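Local coordinates for adenosine monophosphate-protein transferase (Thermoplasma acidophilum, PDB 1RLH) that is of unknown function but belongs to the adenosine-specific kinase family and may transfer adenosine monophosphate to proteins, at residues 93-98 with 112-117. Sequence-based numbering, arbitrary orientation.
Sequences HTFVIL and KMCQEV
Cys114 packs its thiol against two side chains of strand 94-100, Phe95 and Ile97. The closest touch is between Ile97 CD1 and Cys114 SG, at 3.5 Å. The same sulfur lies 3.9 Å from Phe95 CE1, and Cys114 CB is 4.0 Å from Phe95 CZ, so the far end of the ring meets both side-chain atoms of the cysteine. Cys114 SG stands 5.0 Å from the centroid of the Phe95 ring and 55° off its normal. This is an oblique sulfur-aromatic contact.

Phe95 and Ile97 both point from the strand toward the helix. Ile97 has an extended CG1-CD1 arm (chi2 168°), which carries the terminal methyl to the sulfur. The backbones stay well apart, with 9.7 Å between Phe95 CA and Cys114 CA. All three touching residues are buried, and the join is apolar packing.

Phe95 also touches Leu43 of helix 41-46, and Cys114 touches Ile47 just beyond it. On the other face of the strand, Val96 and Leu98 pack on helix 76-89. The contact thus lays the C-terminal part of helix 104-115, beside helix 41-46, on one face of the five-stranded antiparallel sheet, whose central strand, 94-100, runs between 55-61 and 28-34.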
ATOM      1  N   HIS A  93       6.414  -2.495   7.614  1.00 14.30           N
ATOM      2  CA  HIS A  93       6.955  -2.680   6.271  1.00 16.55           C
ATOM      3  C   HIS A  93       5.966  -2.648   5.114  1.00 16.65           C
ATOM      4  O   HIS A  93       6.275  -3.075   4.001  1.00 17.74           O
ATOM      5  CB  HIS A  93       7.819  -3.944   6.234  1.00 15.87           C
ATOM      6  CG  HIS A  93       9.155  -3.758   6.889  1.00 22.26           C
ATOM      7  ND1 HIS A  93       9.969  -4.808   7.249  1.00 23.79           N
ATOM      8  CD2 HIS A  93       9.821  -2.629   7.238  1.00 23.69           C
ATOM      9  CE1 HIS A  93      11.077  -4.338   7.795  1.00 25.04           C
ATOM     10  NE2 HIS A  93      11.012  -3.019   7.799  1.00 25.96           N
ATOM     11  N   THR A  94       4.776  -2.125   5.377  1.00 15.43           N
ATOM     12  CA  THR A  94       3.780  -1.986   4.333  1.00 15.13           C
ATOM     13  C   THR A  94       4.105  -0.678   3.613  1.00 15.17           C
ATOM     14  O   THR A  94       4.610   0.268   4.232  1.00 14.97           O
ATOM     15  CB  THR A  94       2.354  -1.819   4.906  1.00 14.56           C
ATOM     16  OG1 THR A  94       2.014  -2.943   5.730  1.00 14.74           O
ATOM     17  CG2 THR A  94       1.343  -1.682   3.771  1.00 15.92           C
ATOM     18  N   PHE A  95       3.859  -0.632   2.308  1.00 13.44           N
ATOM     19  CA  PHE A  95       4.029   0.610   1.573  1.00 14.08           C
ATOM     20  C   PHE A  95       2.787   0.786   0.710  1.00 14.75           C
ATOM     21  O   PHE A  95       2.163  -0.195   0.288  1.00 13.36           O
ATOM     22  CB  PHE A  95       5.335   0.643   0.746  1.00 13.49           C
ATOM     23  CG  PHE A  95       5.404  -0.353  -0.381  1.00 14.56           C
ATOM     24  CD1 PHE A  95       4.811  -0.082  -1.611  1.00 13.94           C
ATOM     25  CD2 PHE A  95       6.126  -1.530  -0.231  1.00 14.42           C
ATOM     26  CE1 PHE A  95       4.944  -0.964  -2.680  1.00 15.57           C
ATOM     27  CE2 PHE A  95       6.266  -2.423  -1.298  1.00 15.99           C
ATOM     28  CZ  PHE A  95       5.675  -2.140  -2.522  1.00 15.26           C
ATOM     29  N   VAL A  96       2.393   2.039   0.514  1.00 14.02           N
ATOM     30  CA  VAL A  96       1.217   2.373  -0.276  1.00 13.96           C
ATOM     31  C   VAL A  96       1.602   3.474  -1.245  1.00 15.51           C
ATOM     32  O   VAL A  96       2.172   4.486  -0.845  1.00 15.26           O
ATOM     33  CB  VAL A  96       0.055   2.900   0.610  1.00 13.70           C
ATOM     34  CG1 VAL A  96      -1.099   3.366  -0.272  1.00 13.88           C
ATOM     35  CG2 VAL A  96      -0.424   1.807   1.570  1.00 13.44           C
ATOM     36  N   ILE A  97       1.300   3.267  -2.520  1.00 15.47           N
ATOM     37  CA  ILE A  97       1.604   4.257  -3.542  1.00 15.16           C
ATOM     38  C   ILE A  97       0.310   4.610  -4.270  1.00 16.34           C
ATOM     39  O   ILE A  97      -0.491   3.732  -4.581  1.00 14.96           O
ATOM     40  CB  ILE A  97       2.624   3.708  -4.571  1.00 16.43           C
ATOM     41  CG1 ILE A  97       3.951   3.389  -3.881  1.00 17.52           C
ATOM     42  CG2 ILE A  97       2.845   4.727  -5.684  1.00 18.01           C
ATOM     43  CD1 ILE A  97       4.913   2.584  -4.752  1.00 20.42           C
ATOM     44  N   LEU A  98       0.092   5.900  -4.504  1.00 16.17           N
ATOM     45  CA  LEU A  98      -1.089   6.360  -5.227  1.00 18.12           C
ATOM     46  C   LEU A  98      -0.583   7.198  -6.388  1.00 18.77           C
ATOM     47  O   LEU A  98       0.232   8.095  -6.197  1.00 19.03           O
ATOM     48  CB  LEU A  98      -1.997   7.199  -4.323  1.00 17.60           C
ATOM     49  CG  LEU A  98      -2.903   6.414  -3.371  1.00 16.95           C
ATOM     50  CD1 LEU A  98      -3.590   7.362  -2.407  1.00 16.98           C
ATOM     51  CD2 LEU A  98      -3.934   5.637  -4.176  1.00 16.25           C
ATOM     52  N   LYS A 112       6.417  -3.031 -11.429  1.00 23.26           N
ATOM     53  CA  LYS A 112       7.550  -3.913 -11.699  1.00 24.29           C
ATOM     54  C   LYS A 112       8.754  -3.497 -10.866  1.00 24.35           C
ATOM     55  O   LYS A 112       9.478  -4.340 -10.337  1.00 23.94           O
ATOM     56  CB  LYS A 112       7.937  -3.870 -13.183  1.00 26.55           C
ATOM     57  CG  LYS A 112       6.904  -4.437 -14.139  1.00 30.59           C
ATOM     58  CD  LYS A 112       7.417  -4.349 -15.575  1.00 33.56           C
ATOM     59  CE  LYS A 112       6.430  -4.934 -16.570  1.00 37.48           C
ATOM     60  NZ  LYS A 112       6.222  -6.390 -16.342  1.00 40.44           N
ATOM     61  N   MET A 113       8.976  -2.192 -10.760  1.00 25.54           N
ATOM     62  CA  MET A 113      10.102  -1.686  -9.988  1.00 27.35           C
ATOM     63  C   MET A 113       9.932  -1.994  -8.505  1.00 26.59           C
ATOM     64  O   MET A 113      10.901  -2.319  -7.822  1.00 26.29           O
ATOM     65  CB  MET A 113      10.262  -0.182 -10.204  1.00 29.93           C
ATOM     66  CG  MET A 113      10.664   0.188 -11.628  1.00 32.77           C
ATOM     67  SD  MET A 113      12.228  -0.571 -12.133  1.00 37.73           S
ATOM     68  CE  MET A 113      11.643  -1.997 -13.056  1.00 36.70           C
ATOM     69  N   CYS A 114       8.703  -1.897  -8.009  1.00 25.73           N
ATOM     70  CA  CYS A 114       8.445  -2.194  -6.604  1.00 26.09           C
ATOM     71  C   CYS A 114       8.723  -3.669  -6.339  1.00 26.92           C
ATOM     72  O   CYS A 114       9.160  -4.037  -5.251  1.00 27.72           O
ATOM     73  CB  CYS A 114       6.998  -1.871  -6.238  1.00 25.07           C
ATOM     74  SG  CYS A 114       6.632  -0.103  -6.143  1.00 26.66           S
ATOM     75  N   GLN A 115       8.470  -4.508  -7.341  1.00 26.59           N
ATOM     76  CA  GLN A 115       8.697  -5.944  -7.208  1.00 27.71           C
ATOM     77  C   GLN A 115      10.173  -6.270  -7.025  1.00 28.08           C
ATOM     78  O   GLN A 115      10.524  -7.351  -6.551  1.00 27.15           O
ATOM     79  CB  GLN A 115       8.167  -6.691  -8.431  1.00 27.62           C
ATOM     80  CG  GLN A 115       6.658  -6.811  -8.491  1.00 27.35           C
ATOM     81  CD  GLN A 115       6.195  -7.529  -9.740  1.00 29.20           C
ATOM     82  OE1 GLN A 115       6.358  -7.027 -10.850  1.00 29.71           O
ATOM     83  NE2 GLN A 115       5.622  -8.715  -9.568  1.00 29.24           N
ATOM     84  N   GLU A 116      11.037  -5.337  -7.405  1.00 28.16           N
ATOM     85  CA  GLU A 116      12.474  -5.544  -7.263  1.00 28.86           C
ATOM     86  C   GLU A 116      12.918  -5.368  -5.814  1.00 28.94           C
ATOM     87  O   GLU A 116      13.960  -5.879  -5.408  1.00 29.53           O
ATOM     88  CB  GLU A 116      13.242  -4.566  -8.154  1.00 31.19           C
ATOM     89  CG  GLU A 116      13.292  -4.968  -9.619  1.00 34.97           C
ATOM     90  CD  GLU A 116      14.053  -3.971 -10.470  1.00 38.44           C
ATOM     91  OE1 GLU A 116      15.010  -3.355  -9.952  1.00 38.86           O
ATOM     92  OE2 GLU A 116      13.702  -3.810 -11.660  1.00 39.68           O
ATOM     93  N   VAL A 117      12.119  -4.647  -5.036  1.00 26.64           N
ATOM     94  CA  VAL A 117      12.445  -4.393  -3.638  1.00 24.65           C
ATOM     95  C   VAL A 117      11.307  -4.771  -2.694  1.00 23.64           C
ATOM     96  O   VAL A 117      11.313  -4.394  -1.521  1.00 22.55           O
ATOM     97  CB  VAL A 117      12.786  -2.905  -3.418  1.00 26.90           C
ATOM     98  CG1 VAL A 117      14.050  -2.538  -4.191  1.00 29.04           C
ATOM     99  CG2 VAL A 117      11.619  -2.037  -3.864  1.00 26.57           C
TER